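Local coordinates for protein transcriptional regulator, LacI family (Arthrobacter sp., PDB 4RKR) that probably regulates transcription in response to a sugar effector, and here binds a galactose-glucose disaccharide linked as in lactose between its two lobes, at residues I75-G80 against I95-N100; A243-E248 against K277-L282. All coordinates share one frame; numbering follows the deposited sequence.

Interaction 1 (I75-G80 against I95-N100). With GAL (beta-D-galactopyranose), chain E; GLC (alpha-D-glucopyranose), chain B.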
loop_
_atom_site.group_PDB
_atom_site.type_symbol
_atom_site.label_atom_id
_atom_site.label_comp_id
_atom_site.label_asym_id
_atom_site.label_seq_id
_atom_site.Cartn_x
_atom_site.Cartn_y
_atom_site.Cartn_z
ATOM N N ILE A 75 10.984 4.048 -15.309
ATOM C CA ILE A 75 11.551 4.206 -13.987
ATOM C C ILE A 75 11.194 2.937 -13.215
ATOM O O ILE A 75 10.042 2.477 -13.239
ATOM C CB ILE A 75 10.905 5.388 -13.279
ATOM C CG1 ILE A 75 11.279 6.680 -13.990
ATOM C CG2 ILE A 75 11.298 5.400 -11.793
ATOM C CD1 ILE A 75 10.435 7.872 -13.564
ATOM N N GLY A 76 12.149 2.359 -12.520
ATOM C CA GLY A 76 11.821 1.127 -11.831
ATOM C C GLY A 76 12.849 0.482 -10.947
ATOM O O GLY A 76 14.058 0.781 -10.996
ATOM N N TYR A 77 12.325 -0.416 -10.124
ATOM C CA TYR A 77 13.117 -1.398 -9.411
ATOM C C TYR A 77 13.101 -2.661 -10.268
ATOM O O TYR A 77 12.041 -3.244 -10.490
ATOM C CB TYR A 77 12.510 -1.655 -8.041
ATOM C CG TYR A 77 12.805 -0.582 -7.011
ATOM C CD1 TYR A 77 12.067 0.610 -6.970
ATOM C CD2 TYR A 77 13.802 -0.769 -6.061
ATOM C CE1 TYR A 77 12.335 1.583 -6.016
ATOM C CE2 TYR A 77 14.080 0.198 -5.107
ATOM C CZ TYR A 77 13.343 1.357 -5.085
ATOM O OH TYR A 77 13.644 2.299 -4.165
ATOM N N LEU A 78 14.269 -3.084 -10.757
ATOM C CA LEU A 78 14.327 -4.111 -11.803
ATOM C C LEU A 78 14.867 -5.453 -11.367
ATOM O O LEU A 78 15.037 -6.337 -12.208
ATOM C CB LEU A 78 15.155 -3.611 -12.995
ATOM C CG LEU A 78 14.579 -2.460 -13.842
ATOM C CD1 LEU A 78 15.183 -2.522 -15.230
ATOM C CD2 LEU A 78 13.059 -2.485 -13.959
ATOM N N GLY A 79 15.152 -5.603 -10.077
ATOM C CA GLY A 79 15.608 -6.878 -9.532
ATOM C C GLY A 79 16.885 -7.408 -10.167
ATOM O O GLY A 79 17.058 -8.606 -10.300
ATOM N N GLY A 80 17.778 -6.512 -10.561
ATOM C CA GLY A 80 19.076 -6.912 -11.098
ATOM C C GLY A 80 19.206 -6.905 -12.610
ATOM O O GLY A 80 20.295 -7.178 -13.104
ATOM N N ILE A 95 15.706 4.589 -15.888
ATOM C CA ILE A 95 16.194 5.062 -14.616
ATOM C C ILE A 95 15.900 3.986 -13.602
ATOM O O ILE A 95 14.723 3.689 -13.344
ATOM C CB ILE A 95 15.457 6.334 -14.199
ATOM C CG1 ILE A 95 15.709 7.419 -15.250
ATOM C CG2 ILE A 95 15.926 6.780 -12.811
ATOM C CD1 ILE A 95 14.879 8.659 -15.051
ATOM N N VAL A 96 16.962 3.398 -13.047
ATOM C CA VAL A 96 16.842 2.297 -12.073
ATOM C C VAL A 96 17.116 2.802 -10.670
ATOM O O VAL A 96 17.880 3.746 -10.496
ATOM C CB VAL A 96 17.806 1.118 -12.361
ATOM C CG1 VAL A 96 17.567 0.546 -13.743
ATOM C CG2 VAL A 96 19.258 1.526 -12.221
ATOM N N LEU A 97 16.490 2.170 -9.678
ATOM C CA LEU A 97 16.747 2.498 -8.266
ATOM C C LEU A 97 17.406 1.353 -7.533
ATOM O O LEU A 97 17.143 0.172 -7.802
ATOM C CB LEU A 97 15.457 2.879 -7.534
ATOM C CG LEU A 97 14.970 4.281 -7.906
ATOM C CD1 LEU A 97 13.947 4.218 -9.022
ATOM C CD2 LEU A 97 14.394 5.004 -6.712
ATOM N N ASP A 98 18.308 1.731 -6.635
ATOM C CA ASP A 98 18.821 0.837 -5.619
ATOM C C ASP A 98 19.462 -0.429 -6.176
ATOM O O ASP A 98 19.318 -1.488 -5.588
ATOM C CB ASP A 98 17.669 0.476 -4.673
ATOM C CG ASP A 98 18.132 0.091 -3.279
ATOM O OD1 ASP A 98 19.329 0.240 -2.920
ATOM O OD2 ASP A 98 17.259 -0.380 -2.538
ATOM N N GLU A 99 20.145 -0.325 -7.319
ATOM C CA GLU A 99 20.936 -1.443 -7.839
ATOM C C GLU A 99 22.006 -0.962 -8.793
ATOM O O GLU A 99 21.976 0.173 -9.250
ATOM C CB GLU A 99 20.058 -2.487 -8.546
ATOM C CG GLU A 99 19.381 -2.029 -9.834
ATOM C CD GLU A 99 18.641 -3.164 -10.538
ATOM O OE1 GLU A 99 19.268 -3.839 -11.363
ATOM O OE2 GLU A 99 17.428 -3.389 -10.285
ATOM N N ASN A 100 22.952 -1.848 -9.092
ATOM C CA ASN A 100 23.990 -1.556 -10.066
ATOM C C ASN A 100 23.361 -1.252 -11.426
ATOM O O ASN A 100 22.792 -2.140 -12.074
ATOM C CB ASN A 100 24.954 -2.727 -10.200
ATOM C CG ASN A 100 26.140 -2.402 -11.091
ATOM O OD1 ASN A 100 26.010 -1.697 -12.106
ATOM N ND2 ASN A 100 27.311 -2.903 -10.712
HETATM C C1 GAL E . 13.941 -2.687 -1.421
HETATM C C2 GAL E . 13.098 -2.987 -0.181
HETATM C C3 GAL E . 12.177 -1.813 0.146
HETATM C C4 GAL E . 12.969 -0.518 0.199
HETATM C C5 GAL E . 13.815 -0.348 -1.052
HETATM C C6 GAL E . 14.677 0.898 -0.930
HETATM O O2 GAL E . 12.307 -4.149 -0.452
HETATM O O3 GAL E . 11.520 -1.969 1.408
HETATM O O4 GAL E . 13.811 -0.538 1.348
HETATM O O5 GAL E . 14.667 -1.475 -1.254
HETATM O O6 GAL E . 15.168 1.235 -2.227
HETATM C C1 GLC B . 17.521 -4.643 -4.746
HETATM C C2 GLC B . 17.950 -3.620 -3.690
HETATM C C3 GLC B . 17.094 -3.710 -2.445
HETATM C C4 GLC B . 15.637 -3.588 -2.828
HETATM C C5 GLC B . 15.293 -4.691 -3.823
HETATM C C6 GLC B . 13.829 -4.611 -4.227
HETATM O O1 GLC B . 17.867 -5.957 -4.304
HETATM O O2 GLC B . 19.300 -3.847 -3.279
HETATM O O3 GLC B . 17.486 -2.706 -1.507
HETATM O O4 GLC B . 14.853 -3.750 -1.648
HETATM O O5 GLC B . 16.110 -4.617 -4.995
HETATM O O6 GLC B . 13.591 -5.485 -5.336
#
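The ring of Tyr77 lies over Leu97, whose CB forms a CH-pi contact 3.8 Å from the ring centroid and 19° off the ring normal, a knob set under one face and shifted toward the rim. Ile75 brings its CG2 branch against Leu97 CD1 at 4.0 Å. Leu78 CD2 occupies the place a side chain on Gly76 would need, while Leu78 CD1 meets Val96 CG1, the two side chains crossing at about a right angle. Between the Ile75/Ile95 face and the Val96 face the strands run parallel, with Gly76 N donating to Ile95 O (3.0 Å) and Leu97 N to Gly76 O (3.1 Å). They belong to a right-handed beta-alpha-beta unit around helix 82-89, in the Rossmann-like N-terminal lobe of the LacI/periplasmic-binding fold, and their C-terminal ends form part of the sugar site. There Tyr77 OH meets galactose O6 near the ring plane and also bonds Tyr29, while Asp98 OD2 accepts from glucose O3 at 2.6 Å and from galactose O6 at 2.7 Å. Glu99 fills the concave side of the 78-80 turn: with CG between backbone N and carbonyl carbon (chi1 66°) and the chain then extended, OE2 accepts from Leu78 N at 3.2 Å and from Gly80 N, also at 3.2 Å, the two donors reaching it from opposite faces of the carboxylate. Shortening Glu99 to alanine is likely to leave both amides without this shared acceptor and the turn freer to move. Glu99 OE1 accepts a weak hydrogen bond from Ala82 N.

Interaction 2 (A243-E248 against K277-L282); sequences ALDLRE and KHRLVL
Leu244 drives its CD2 methyl onto one face of the His278 imidazole, 3.4 Å from the ring centroid and 19° off the normal. The packing is tight: Leu244 CD2 stands only 3.2 Å from His278 CD2. Both side chains place CG anti to the carbonyl carbon (chi1 -62° in His278), which brings branch and ring together although neither CB is aimed at the opposing segment. Behind them Ala243 and Arg279 form an antiparallel hydrogen-bonded pair, Ala243 N to Arg279 O at 2.7 Å and Arg279 N to Ala243 O also at 2.7 Å. The Val281 branch anti to its carbonyl carbon, CG2, rests on Ala243 CB at 3.7 Å. The Arg279 chain is bent at chi3, nearly eclipsed at 10°, which turns NH2 back toward the start of helix 246-262. There Asp245, at the N-cap, accepts weakly from Arg247 N through OD1 (3.1 Å), and Glu248 extends its carboxylate toward Arg279. The segment 243-248 carries the chain from strand 240-243 into a helix that packs on the N-terminal lobe, consistent with one of the interlobe crossovers of the LacI fold; Leu244 also touches Tyr29 and lies about 5 Å, side chain to ligand, from the galactose. The Arg279 NH2 to Glu248 OE2 salt bridge is long, at 3.6 Å, the carboxylate and guanidinium planes are steeply inclined, and Asp245 OD2 is beyond bridging distance, so the charged edge likely contributes diffuse attraction; the directional part probably rests on the two short backbone bonds, with the leucine-histidine packing adding shape fit.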
loop_
_atom_site.group_PDB
_atom_site.type_symbol
_atom_site.label_atom_id
_atom_site.label_comp_id
_atom_site.label_asym_id
_atom_site.label_seq_id
_atom_site.Cartn_x
_atom_site.Cartn_y
_atom_site.Cartn_z
ATOM N N ALA A 243 14.422 7.039 7.479
ATOM C CA ALA A 243 13.355 7.368 6.533
ATOM C C ALA A 243 13.862 8.000 5.255
ATOM O O ALA A 243 14.785 8.797 5.283
ATOM C CB ALA A 243 12.341 8.307 7.173
ATOM N N LEU A 244 13.222 7.641 4.144
ATOM C CA LEU A 244 13.414 8.287 2.854
ATOM C C LEU A 244 12.244 9.227 2.607
ATOM O O LEU A 244 11.072 8.833 2.769
ATOM C CB LEU A 244 13.411 7.245 1.733
ATOM C CG LEU A 244 14.534 6.217 1.666
ATOM C CD1 LEU A 244 14.254 5.214 0.553
ATOM C CD2 LEU A 244 15.865 6.916 1.443
ATOM N N ASP A 245 12.548 10.457 2.202
ATOM C CA ASP A 245 11.506 11.375 1.750
ATOM C C ASP A 245 11.121 10.951 0.325
ATOM O O ASP A 245 11.880 11.164 -0.620
ATOM C CB ASP A 245 12.003 12.819 1.782
ATOM C CG ASP A 245 10.962 13.802 1.307
ATOM O OD1 ASP A 245 9.853 13.355 0.949
ATOM O OD2 ASP A 245 11.247 15.018 1.296
ATOM N N LEU A 246 9.951 10.330 0.186
ATOM C CA LEU A 246 9.533 9.741 -1.086
ATOM C C LEU A 246 9.194 10.814 -2.100
ATOM O O LEU A 246 9.311 10.593 -3.295
ATOM C CB LEU A 246 8.362 8.780 -0.876
ATOM C CG LEU A 246 8.787 7.541 -0.068
ATOM C CD1 LEU A 246 7.584 6.752 0.417
ATOM C CD2 LEU A 246 9.717 6.647 -0.882
ATOM N N ARG A 247 8.798 11.988 -1.616
ATOM C CA ARG A 247 8.739 13.166 -2.474
ATOM C C ARG A 247 10.075 13.399 -3.186
ATOM O O ARG A 247 10.112 13.518 -4.407
ATOM C CB ARG A 247 8.387 14.427 -1.671
ATOM C CG ARG A 247 6.902 14.651 -1.448
ATOM C CD ARG A 247 6.598 16.120 -1.184
ATOM N NE ARG A 247 5.345 16.515 -1.829
ATOM C CZ ARG A 247 5.104 17.697 -2.400
ATOM N NH1 ARG A 247 6.021 18.656 -2.434
ATOM N NH2 ARG A 247 3.923 17.922 -2.956
ATOM N N GLU A 248 11.150 13.492 -2.396
ATOM C CA GLU A 248 12.512 13.714 -2.898
ATOM C C GLU A 248 12.988 12.588 -3.801
ATOM O O GLU A 248 13.657 12.842 -4.806
ATOM C CB GLU A 248 13.514 13.857 -1.740
ATOM C CG GLU A 248 13.603 15.258 -1.148
ATOM C CD GLU A 248 14.475 15.336 0.102
ATOM O OE1 GLU A 248 15.306 14.422 0.309
ATOM O OE2 GLU A 248 14.347 16.320 0.873
ATOM N N LYS A 277 20.044 10.180 0.574
ATOM C CA LYS A 277 20.332 9.811 1.948
ATOM C C LYS A 277 19.062 9.705 2.752
ATOM O O LYS A 277 18.130 10.477 2.538
ATOM C CB LYS A 277 21.267 10.845 2.587
ATOM C CG LYS A 277 22.703 10.768 2.085
ATOM C CD LYS A 277 23.674 11.464 3.025
ATOM C CE LYS A 277 25.103 11.359 2.521
ATOM N NZ LYS A 277 26.071 11.713 3.598
ATOM N N HIS A 278 19.043 8.747 3.677
ATOM C CA HIS A 278 17.939 8.577 4.614
ATOM C C HIS A 278 18.106 9.600 5.722
ATOM O O HIS A 278 19.223 10.015 6.007
ATOM C CB HIS A 278 17.962 7.196 5.265
ATOM C CG HIS A 278 17.809 6.055 4.307
ATOM N ND1 HIS A 278 18.843 5.592 3.523
ATOM C CD2 HIS A 278 16.752 5.249 4.049
ATOM C CE1 HIS A 278 18.422 4.571 2.801
ATOM N NE2 HIS A 278 17.158 4.341 3.101
ATOM N N ARG A 279 16.996 9.983 6.347
ATOM C CA ARG A 279 17.009 10.830 7.524
ATOM C C ARG A 279 16.367 10.064 8.672
ATOM O O ARG A 279 15.340 9.396 8.485
ATOM C CB ARG A 279 16.240 12.120 7.243
ATOM C CG ARG A 279 16.819 13.354 7.926
ATOM C CD ARG A 279 16.508 14.668 7.211
ATOM N NE ARG A 279 15.526 14.545 6.130
ATOM C CZ ARG A 279 15.804 14.547 4.822
ATOM N NH1 ARG A 279 17.051 14.674 4.367
ATOM N NH2 ARG A 279 14.813 14.418 3.948
ATOM N N LEU A 280 16.973 10.150 9.855
ATOM C CA LEU A 280 16.453 9.451 11.033
ATOM C C LEU A 280 15.241 10.186 11.560
ATOM O O LEU A 280 15.288 11.393 11.784
ATOM C CB LEU A 280 17.503 9.345 12.137
ATOM C CG LEU A 280 17.087 8.684 13.460
ATOM C CD1 LEU A 280 16.736 7.212 13.302
ATOM C CD2 LEU A 280 18.190 8.841 14.496
ATOM N N VAL A 281 14.158 9.446 11.744
ATOM C CA VAL A 281 12.917 9.993 12.259
ATOM C C VAL A 281 12.609 9.255 13.539
ATOM O O VAL A 281 12.361 8.049 13.500
ATOM C CB VAL A 281 11.770 9.772 11.273
ATOM C CG1 VAL A 281 10.421 10.097 11.924
ATOM C CG2 VAL A 281 12.015 10.596 10.021
ATOM N N LEU A 282 12.624 9.972 14.654
ATOM C CA LEU A 282 12.466 9.362 15.961
ATOM C C LEU A 282 11.023 9.372 16.399
ATOM O O LEU A 282 10.395 10.409 16.499
ATOM C CB LEU A 282 13.304 10.107 16.992
ATOM C CG LEU A 282 14.811 10.015 16.834
ATOM C CD1 LEU A 282 15.502 10.963 17.785
ATOM C CD2 LEU A 282 15.274 8.594 17.056
#

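From the N terminus, the chain first closes interaction 1: strand 73-76 leaves through helix 82-89 and returns as strand 94-97, a loop of 14 intervening residues within the N-terminal lobe. Interaction 2 opens well after this, joining 243-248 to 277-282 over 28 residues that include most of helix 246-262 and the start of strand 273-281. The two are in series, and neither encloses or crosses the other. The centres of interactions 1 and 2 lie about 19 Å apart, and the two do not touch. Both nevertheless reach one mixed sheet, and helix 246-262, which begins in interaction 2, packs Val249 on Leu97 and Leu256 on Ile95, linking the crossover region to the first contact.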